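Local structure of regulator of polyketide synthase expression (Bifidobacterium adolescentis, 3ONQ) at residues Asp13-His18 and Glu25-Glu30; Leu72-Ala77 and Leu95-Cys100; Tyr186-Gly191 and Glu235-Asp240. The protein is of unknown function but probably binds DNA through a PucR-type helix-turn-helix domain and regulates polyketide synthase genes. All coordinates share one frame; numbering follows the deposited sequence.

Contact 1: Asp13-His18 and Glu25-Glu30; sequences DLLSGH and ERLAFE
Leu-27 reaches from helix 21-33 to Leu-14 and Leu-15 of the short helix 11-15, two of the N-terminal helices that pack beside the alpha-beta domain. Only these three leucines touch, and no hydrogen bond crosses between the segments. The tight part gathers round one methyl group, Leu-27 CD2. It sits 3.6 Å from CD2 of Leu-15, the two side chains crossing at about a right angle, and 3.8 Å from CB of Leu-14. With CG anti to its backbone N (chi1 177°), the Leu-27 side chain projects from its helix and sets CD2 against Leu-14 CB and Leu-15 CD2. Its other methyl, CD1, lies only loosely against the backbone, 4.2 Å from Leu-14 O. Leu-15 is buried and also packs on Ile-24 of helix 21-33 and on Leu-27 of the second subunit, while Leu-27 continues onto Leu-44 of helix 39-48. The leucine cluster therefore belongs to the subunit interface as well as to the packing of the two helices; a salt bridge from Asp-13 to Arg-40 of the second subunit adds a polar tie there.

The loose side is the connection. At Ser-16 the chain has left helical angles, with positive phi, and it makes a type I' turn from Leu-15 to His-18, its middle residues Ser-16 and Gly-17 both exposed. Gly-17, at phi 87°, has a backbone in which a CB would press on the carbonyl O of the residue before. On this exposed side NE2 of His-18 is 5.9 Å from NH2 of Arg-26, too far for a bond. The turn itself is closed by His-18 N donating to Leu-15 O at 2.8 Å.

Contact 2: Leu72-Ala77 and Leu95-Cys100; sequences LAIRKA and LLALAC
Ile-74 is the one residue of helix 67-80 that meets Leu-95 and Ala-97 here, packing the helix onto a face of the mixed sheet in an alpha-beta-alpha sandwich. Along the helix, Ala-73 turns to Ala-117 instead. At Ile-74 the side chain points at strand 94-100: CG1 lies anti to the carbonyl carbon (chi1 -61°) and chi2 is extended, which pushes CD1 forward as the leading atom. That methyl comes to 3.5 Å from Leu-95 CD2, the two side chains sliding past each other in opposite directions, and to 4.0 Å from Ala-97 CB. The branch methyl CG2 rests more lightly on the same alanine, 4.2 Å from its CB. Ile-88 of the adjoining strand and Val-114 of helix 107-114 extend the apolar surroundings of Ile-74. Next, Arg-75 takes its charge away to Glu-25 and the carbonyl O of Val-86, and Ala-77 packs on helix 107-114. Leu-96 faces the other side of the sheet, toward helix 132-149. With methyls alone in touch and no polar atom crossing, helix and strand are held here by hydrophobic burial and shape.

Contact 3: Tyr186-Gly191 and Glu235-Asp240; sequences YQVLRG and ETTGWD. With SO4 (sulfate ion), chain R.
Thr-236 and Thr-237, closing helix 223-237 of the PucR-type helix-turn-helix domain, pack against Val-188 and Leu-189 near the end of helix 175-190. Taking the second segment in order, Glu-235 is exposed and pairs with Lys-231. Thr-236 presents both backbone and side chain to one methyl: Val-188 CG1 lies 3.4 Å from Thr-236 O and 3.8 Å from Thr-236 CB. Thr-237 meets both residues of the other helix. Its CG2 touches Val-188 CG1 at 3.8 Å and Leu-189 CG at 4.1 Å, while OG1, set between the backbone N and the carbonyl carbon (chi1 67°), turns back to its own chain and bonds to Ala-233 O. Thr-237 OG1 also accepts from Trp-239 N at 3.1 Å, 157° at the hydrogen, making an ST turn. A valine in its place would keep the methyl packing but would probably leave Trp-239 N without an acceptor and Ala-233 O without this hydroxyl partner. Gly-238 ends the helix with positive phi, and Trp-239 then swings to helix 244-261, where it packs on Val-249 and Leu-250. On the far side of helix 175-190, Tyr-186 OH lies over one face of the Arg-190 guanidinium, 3.4 Å above its plane. A sulfate, probably from the crystallisation liquor, is also bound by Tyr-199 OH and Arg-258 NH2; at the guanidinium edge Arg-190 NH2 donates to its O2 at 3.2 Å.

Contact 2 is core, its three touching residues all buried between helix and sheet, whereas contacts 1 and 3 are partly buried and join helix to helix. Contacts 1 and 2 share no helix or strand yet meet directly: Glu-25 and Arg-75 form a salt bridge, and Phe-29 packs on Leu-96, joining the N-terminal helices to the alpha-beta domain. Contact 3 lies across the chain's centre, about 20 Å from contact 2 and about 25 Å from contact 1 between nearest atoms. Aliphatic carbons alone meet in contact 2 and dominate contact 1, which also borders another subunit; contact 3 sets methyls against a backbone carbonyl and two threonine side chains, whose hydroxyls turn back to their own helix.

Contact 1: Asp13-His18 and Glu25-Glu30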
loop_
_atom_site.group_PDB
_atom_site.type_symbol
_atom_site.label_atom_id
_atom_site.label_comp_id
_atom_site.label_asym_id
_atom_site.label_seq_id
_atom_site.Cartn_x
_atom_site.Cartn_y
_atom_site.Cartn_z
ATOM N N ASP B 13 3.125 4.030 23.203
ATOM C CA ASP B 13 4.507 4.452 23.004
ATOM C C ASP B 13 4.512 5.846 22.378
ATOM O O ASP B 13 5.119 6.768 22.915
ATOM C CB ASP B 13 5.262 3.470 22.102
ATOM C CG ASP B 13 5.393 2.091 22.724
ATOM O OD1 ASP B 13 5.586 2.005 23.952
ATOM O OD2 ASP B 13 5.293 1.095 21.980
ATOM N N LEU B 14 3.814 5.996 21.255
ATOM C CA LEU B 14 3.756 7.280 20.549
ATOM C C LEU B 14 3.311 8.437 21.442
ATOM O O LEU B 14 3.793 9.557 21.287
ATOM C CB LEU B 14 2.842 7.202 19.327
ATOM C CG LEU B 14 3.312 6.209 18.272
ATOM C CD1 LEU B 14 2.412 6.262 17.054
ATOM C CD2 LEU B 14 4.756 6.506 17.903
ATOM N N LEU B 15 2.396 8.164 22.369
ATOM C CA LEU B 15 1.849 9.214 23.222
ATOM C C LEU B 15 2.762 9.572 24.403
ATOM O O LEU B 15 2.518 10.552 25.103
ATOM C CB LEU B 15 0.454 8.829 23.724
ATOM C CG LEU B 15 -0.649 8.874 22.665
ATOM C CD1 LEU B 15 -1.882 8.123 23.149
ATOM C CD2 LEU B 15 -1.007 10.304 22.312
ATOM N N SER B 16 3.801 8.773 24.630
ATOM C CA SER B 16 4.735 9.038 25.727
ATOM C C SER B 16 4.007 9.401 27.017
ATOM O O SER B 16 4.437 10.296 27.745
ATOM C CB SER B 16 5.700 10.177 25.370
ATOM O OG SER B 16 6.202 10.049 24.049
ATOM N N GLY B 17 2.897 8.727 27.289
ATOM C CA GLY B 17 2.213 8.881 28.566
ATOM C C GLY B 17 1.211 10.018 28.619
ATOM O O GLY B 17 0.557 10.221 29.637
ATOM N N HIS B 18 1.089 10.765 27.528
ATOM C CA HIS B 18 0.149 11.882 27.470
ATOM C C HIS B 18 -1.241 11.393 27.123
ATOM O O HIS B 18 -1.398 10.459 26.335
ATOM C CB HIS B 18 0.584 12.908 26.420
ATOM C CG HIS B 18 1.886 13.577 26.729
ATOM N ND1 HIS B 18 2.042 14.454 27.781
ATOM C CD2 HIS B 18 3.095 13.501 26.120
ATOM C CE1 HIS B 18 3.290 14.888 27.809
ATOM N NE2 HIS B 18 3.950 14.322 26.813
ATOM N N GLU B 25 -3.774 15.547 19.349
ATOM C CA GLU B 25 -3.989 16.250 18.086
ATOM C C GLU B 25 -2.660 16.515 17.366
ATOM O O GLU B 25 -2.524 16.239 16.172
ATOM C CB GLU B 25 -4.727 17.570 18.312
ATOM C CG GLU B 25 -5.010 18.331 17.014
ATOM C CD GLU B 25 -5.497 19.749 17.253
ATOM O OE1 GLU B 25 -4.944 20.423 18.145
ATOM O OE2 GLU B 25 -6.430 20.191 16.551
ATOM N N ARG B 26 -1.686 17.051 18.095
ATOM C CA ARG B 26 -0.412 17.394 17.485
ATOM C C ARG B 26 0.249 16.141 16.940
ATOM O O ARG B 26 0.863 16.169 15.865
ATOM C CB ARG B 26 0.518 18.107 18.467
ATOM C CG ARG B 26 1.888 18.416 17.877
ATOM C CD ARG B 26 2.763 19.211 18.842
ATOM N NE ARG B 26 2.421 18.980 20.249
ATOM C CZ ARG B 26 2.888 17.982 21.001
ATOM N NH1 ARG B 26 3.728 17.083 20.494
ATOM N NH2 ARG B 26 2.503 17.880 22.270
ATOM N N LEU B 27 0.116 15.044 17.686
ATOM C CA LEU B 27 0.680 13.763 17.270
ATOM C C LEU B 27 0.004 13.246 16.004
ATOM O O LEU B 27 0.672 12.778 15.084
ATOM C CB LEU B 27 0.580 12.722 18.388
ATOM C CG LEU B 27 1.067 11.313 18.047
ATOM C CD1 LEU B 27 2.563 11.307 17.729
ATOM C CD2 LEU B 27 0.758 10.333 19.195
ATOM N N ALA B 28 -1.323 13.316 15.957
ATOM C CA ALA B 28 -2.025 12.872 14.760
ATOM C C ALA B 28 -1.646 13.771 13.577
ATOM O O ALA B 28 -1.407 13.291 12.472
ATOM C CB ALA B 28 -3.517 12.892 14.980
ATOM N N PHE B 29 -1.587 15.076 13.828
ATOM C CA PHE B 29 -1.157 16.032 12.814
ATOM C C PHE B 29 0.193 15.635 12.237
ATOM O O PHE B 29 0.331 15.474 11.026
ATOM C CB PHE B 29 -1.098 17.447 13.400
ATOM C CG PHE B 29 -0.659 18.507 12.416
ATOM C CD1 PHE B 29 -1.547 19.028 11.487
ATOM C CD2 PHE B 29 0.632 19.001 12.444
ATOM C CE1 PHE B 29 -1.156 20.017 10.600
ATOM C CE2 PHE B 29 1.041 19.986 11.555
ATOM C CZ PHE B 29 0.141 20.501 10.634
ATOM N N GLU B 30 1.191 15.449 13.098
ATOM C CA GLU B 30 2.521 15.126 12.594
ATOM C C GLU B 30 2.557 13.793 11.867
ATOM O O GLU B 30 3.272 13.658 10.875
ATOM C CB GLU B 30 3.574 15.150 13.710
ATOM C CG GLU B 30 3.830 16.531 14.277
ATOM C CD GLU B 30 4.857 16.506 15.402
ATOM O OE1 GLU B 30 5.581 15.489 15.522
ATOM O OE2 GLU B 30 4.930 17.495 16.162
#

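Contact 2: Leu72-Ala77 and Leu95-Cys100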
loop_
_atom_site.group_PDB
_atom_site.type_symbol
_atom_site.label_atom_id
_atom_site.label_comp_id
_atom_site.label_asym_id
_atom_site.label_seq_id
_atom_site.Cartn_x
_atom_site.Cartn_y
_atom_site.Cartn_z
ATOM N N LEU B 72 -8.639 29.819 16.973
ATOM C CA LEU B 72 -9.921 30.075 17.613
ATOM C C LEU B 72 -10.966 30.378 16.550
ATOM O O LEU B 72 -12.074 29.833 16.571
ATOM C CB LEU B 72 -9.809 31.243 18.587
ATOM C CG LEU B 72 -11.123 31.661 19.245
ATOM C CD1 LEU B 72 -11.793 30.453 19.883
ATOM C CD2 LEU B 72 -10.891 32.773 20.265
ATOM N N ALA B 73 -10.597 31.251 15.620
ATOM C CA ALA B 73 -11.454 31.596 14.500
ATOM C C ALA B 73 -11.892 30.351 13.724
ATOM O O ALA B 73 -13.063 30.195 13.418
ATOM C CB ALA B 73 -10.754 32.571 13.587
ATOM N N ILE B 74 -10.951 29.463 13.410
ATOM C CA ILE B 74 -11.273 28.263 12.636
ATOM C C ILE B 74 -12.164 27.288 13.414
ATOM O O ILE B 74 -13.137 26.757 12.873
ATOM C CB ILE B 74 -10.000 27.525 12.172
ATOM C CG1 ILE B 74 -9.159 28.418 11.264
ATOM C CG2 ILE B 74 -10.367 26.239 11.451
ATOM C CD1 ILE B 74 -7.865 27.755 10.801
ATOM N N ARG B 75 -11.844 27.035 14.678
ATOM C CA ARG B 75 -12.716 26.164 15.461
ATOM C C ARG B 75 -14.133 26.722 15.583
ATOM O O ARG B 75 -15.105 25.972 15.529
ATOM C CB ARG B 75 -12.117 25.850 16.828
ATOM C CG ARG B 75 -10.771 25.138 16.729
ATOM C CD ARG B 75 -10.276 24.606 18.078
ATOM N NE ARG B 75 -8.880 24.187 17.972
ATOM C CZ ARG B 75 -8.488 23.002 17.514
ATOM N NH1 ARG B 75 -9.392 22.099 17.141
ATOM N NH2 ARG B 75 -7.187 22.716 17.434
ATOM N N LYS B 76 -14.254 28.036 15.729
ATOM C CA LYS B 76 -15.570 28.658 15.828
ATOM C C LYS B 76 -16.344 28.526 14.508
ATOM O O LYS B 76 -17.547 28.250 14.495
ATOM C CB LYS B 76 -15.447 30.131 16.223
ATOM C CG LYS B 76 -16.772 30.880 16.146
ATOM C CD LYS B 76 -16.616 32.372 16.412
ATOM C CE LYS B 76 -17.942 33.107 16.218
ATOM N NZ LYS B 76 -19.011 32.583 17.122
ATOM N N ALA B 77 -15.650 28.730 13.396
ATOM C CA ALA B 77 -16.298 28.673 12.097
ATOM C C ALA B 77 -16.810 27.261 11.830
ATOM O O ALA B 77 -17.930 27.078 11.358
ATOM C CB ALA B 77 -15.355 29.131 10.996
ATOM N N LEU B 95 -0.132 27.716 9.187
ATOM C CA LEU B 95 -1.108 26.976 9.983
ATOM C C LEU B 95 -1.934 26.134 9.019
ATOM O O LEU B 95 -2.445 26.651 8.027
ATOM C CB LEU B 95 -2.013 27.934 10.762
ATOM C CG LEU B 95 -3.073 27.310 11.676
ATOM C CD1 LEU B 95 -3.313 28.179 12.884
ATOM C CD2 LEU B 95 -4.394 27.061 10.923
ATOM N N LEU B 96 -2.040 24.836 9.294
ATOM C CA LEU B 96 -2.852 23.939 8.473
ATOM C C LEU B 96 -3.995 23.404 9.316
ATOM O O LEU B 96 -3.801 23.059 10.479
ATOM C CB LEU B 96 -2.030 22.766 7.927
ATOM C CG LEU B 96 -1.172 22.972 6.678
ATOM C CD1 LEU B 96 -0.272 24.165 6.827
ATOM C CD2 LEU B 96 -0.355 21.715 6.371
ATOM N N ALA B 97 -5.180 23.342 8.721
ATOM C CA ALA B 97 -6.362 22.846 9.399
ATOM C C ALA B 97 -7.026 21.789 8.538
ATOM O O ALA B 97 -7.332 22.029 7.364
ATOM C CB ALA B 97 -7.340 23.985 9.669
ATOM N N LEU B 98 -7.255 20.627 9.139
ATOM C CA LEU B 98 -7.946 19.531 8.497
ATOM C C LEU B 98 -9.344 19.451 9.093
ATOM O O LEU B 98 -9.502 19.119 10.268
ATOM C CB LEU B 98 -7.206 18.230 8.772
ATOM C CG LEU B 98 -7.871 16.967 8.223
ATOM C CD1 LEU B 98 -7.626 16.857 6.722
ATOM C CD2 LEU B 98 -7.339 15.746 8.951
ATOM N N ALA B 99 -10.360 19.755 8.291
ATOM C CA ALA B 99 -11.737 19.739 8.783
ATOM C C ALA B 99 -12.464 18.461 8.391
ATOM O O ALA B 99 -12.310 17.948 7.277
ATOM C CB ALA B 99 -12.507 20.959 8.274
ATOM N N CYS B 100 -13.267 17.949 9.307
ATOM C CA CYS B 100 -14.112 16.820 8.973
ATOM C C CYS B 100 -15.316 17.348 8.199
ATOM O O CYS B 100 -15.976 18.300 8.625
ATOM C CB CYS B 100 -14.569 16.072 10.235
ATOM S SG CYS B 100 -15.672 14.700 9.843
#

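Contact 3: Tyr186-Gly191 and Glu235-Asp240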
loop_
_atom_site.group_PDB
_atom_site.type_symbol
_atom_site.label_atom_id
_atom_site.label_comp_id
_atom_site.label_asym_id
_atom_site.label_seq_id
_atom_site.Cartn_x
_atom_site.Cartn_y
_atom_site.Cartn_z
ATOM N N TYR B 186 -0.538 13.357 -18.473
ATOM C CA TYR B 186 0.182 12.577 -19.481
ATOM C C TYR B 186 -0.621 11.399 -20.018
ATOM O O TYR B 186 -0.788 11.260 -21.228
ATOM C CB TYR B 186 1.515 12.092 -18.920
ATOM C CG TYR B 186 2.225 11.045 -19.752
ATOM C CD1 TYR B 186 3.046 11.404 -20.823
ATOM C CD2 TYR B 186 2.099 9.692 -19.449
ATOM C CE1 TYR B 186 3.721 10.427 -21.575
ATOM C CE2 TYR B 186 2.757 8.726 -20.185
ATOM C CZ TYR B 186 3.566 9.090 -21.245
ATOM O OH TYR B 186 4.207 8.096 -21.956
ATOM N N GLN B 187 -1.118 10.546 -19.127
ATOM C CA GLN B 187 -1.862 9.370 -19.562
ATOM C C GLN B 187 -3.205 9.732 -20.207
ATOM O O GLN B 187 -3.666 9.043 -21.103
ATOM C CB GLN B 187 -2.043 8.365 -18.415
ATOM C CG GLN B 187 -0.812 7.506 -18.186
ATOM C CD GLN B 187 -1.093 6.304 -17.289
ATOM O OE1 GLN B 187 -1.955 6.357 -16.409
ATOM N NE2 GLN B 187 -0.376 5.210 -17.524
ATOM N N VAL B 188 -3.824 10.813 -19.755
ATOM C CA VAL B 188 -5.082 11.248 -20.351
ATOM C C VAL B 188 -4.829 11.739 -21.778
ATOM O O VAL B 188 -5.591 11.432 -22.687
ATOM C CB VAL B 188 -5.763 12.341 -19.509
ATOM C CG1 VAL B 188 -6.907 12.976 -20.280
ATOM C CG2 VAL B 188 -6.271 11.748 -18.198
ATOM N N LEU B 189 -3.741 12.478 -21.970
ATOM C CA LEU B 189 -3.352 12.949 -23.299
ATOM C C LEU B 189 -3.164 11.779 -24.255
ATOM O O LEU B 189 -3.589 11.835 -25.407
ATOM C CB LEU B 189 -2.040 13.748 -23.237
ATOM C CG LEU B 189 -2.054 15.268 -23.176
ATOM C CD1 LEU B 189 -0.647 15.794 -23.407
ATOM C CD2 LEU B 189 -2.992 15.822 -24.231
ATOM N N ARG B 190 -2.500 10.729 -23.778
ATOM C CA ARG B 190 -2.238 9.553 -24.599
ATOM C C ARG B 190 -3.528 8.832 -24.976
ATOM O O ARG B 190 -3.687 8.400 -26.113
ATOM C CB ARG B 190 -1.329 8.583 -23.862
ATOM C CG ARG B 190 -0.097 9.216 -23.306
ATOM C CD ARG B 190 1.023 9.130 -24.283
ATOM N NE ARG B 190 1.590 7.796 -24.300
ATOM C CZ ARG B 190 2.684 7.478 -24.978
ATOM N NH1 ARG B 190 3.139 6.231 -24.947
ATOM N NH2 ARG B 190 3.317 8.409 -25.688
ATOM N N GLY B 191 -4.438 8.700 -24.015
ATOM C CA GLY B 191 -5.695 8.012 -24.236
ATOM C C GLY B 191 -5.483 6.523 -24.411
ATOM O O GLY B 191 -4.387 6.018 -24.174
ATOM N N GLU B 235 -9.735 20.271 -23.075
ATOM C CA GLU B 235 -10.972 19.746 -22.505
ATOM C C GLU B 235 -10.720 18.499 -21.679
ATOM O O GLU B 235 -11.305 18.335 -20.614
ATOM C CB GLU B 235 -12.019 19.481 -23.593
ATOM C CG GLU B 235 -12.426 20.763 -24.321
ATOM C CD GLU B 235 -13.280 20.519 -25.554
ATOM O OE1 GLU B 235 -13.460 19.337 -25.942
ATOM O OE2 GLU B 235 -13.763 21.519 -26.134
ATOM N N THR B 236 -9.843 17.622 -22.160
ATOM C CA THR B 236 -9.635 16.350 -21.476
ATOM C C THR B 236 -8.701 16.439 -20.267
ATOM O O THR B 236 -8.811 15.633 -19.350
ATOM C CB THR B 236 -9.111 15.259 -22.419
ATOM O OG1 THR B 236 -7.823 15.641 -22.902
ATOM C CG2 THR B 236 -10.062 15.055 -23.600
ATOM N N THR B 237 -7.773 17.391 -20.272
ATOM C CA THR B 237 -6.787 17.468 -19.201
ATOM C C THR B 237 -6.976 18.698 -18.311
ATOM O O THR B 237 -6.477 18.741 -17.190
ATOM C CB THR B 237 -5.333 17.481 -19.752
ATOM O OG1 THR B 237 -5.095 18.697 -20.473
ATOM C CG2 THR B 237 -5.091 16.309 -20.668
ATOM N N GLY B 238 -7.682 19.701 -18.815
ATOM C CA GLY B 238 -7.833 20.957 -18.097
ATOM C C GLY B 238 -6.684 21.919 -18.374
ATOM O O GLY B 238 -6.660 23.034 -17.865
ATOM N N TRP B 239 -5.724 21.492 -19.188
ATOM C CA TRP B 239 -4.557 22.327 -19.468
ATOM C C TRP B 239 -4.520 22.738 -20.939
ATOM O O TRP B 239 -4.565 21.888 -21.830
ATOM C CB TRP B 239 -3.266 21.609 -19.056
ATOM C CG TRP B 239 -3.268 21.208 -17.600
ATOM C CD1 TRP B 239 -3.480 19.965 -17.090
ATOM C CD2 TRP B 239 -3.069 22.076 -16.480
ATOM N NE1 TRP B 239 -3.412 19.996 -15.711
ATOM C CE2 TRP B 239 -3.151 21.282 -15.315
ATOM C CE3 TRP B 239 -2.814 23.446 -16.351
ATOM C CZ2 TRP B 239 -3.005 21.821 -14.032
ATOM C CZ3 TRP B 239 -2.658 23.977 -15.070
ATOM C CH2 TRP B 239 -2.757 23.166 -13.934
ATOM N N ASP B 240 -4.465 24.048 -21.160
ATOM C CA ASP B 240 -4.502 24.668 -22.486
ATOM C C ASP B 240 -3.093 24.984 -22.952
ATOM O O ASP B 240 -2.451 25.900 -22.446
ATOM C CB ASP B 240 -5.310 25.962 -22.398
ATOM C CG ASP B 240 -5.447 26.677 -23.744
ATOM O OD1 ASP B 240 -4.768 26.289 -24.713
ATOM O OD2 ASP B 240 -6.237 27.644 -23.817
HETATM S S SO4 R . 6.815 9.699 -26.909
HETATM O O1 SO4 R . 6.926 10.959 -27.640
HETATM O O2 SO4 R . 5.884 8.789 -27.581
HETATM O O3 SO4 R . 8.134 9.078 -26.814
HETATM O O4 SO4 R . 6.329 9.978 -25.562
#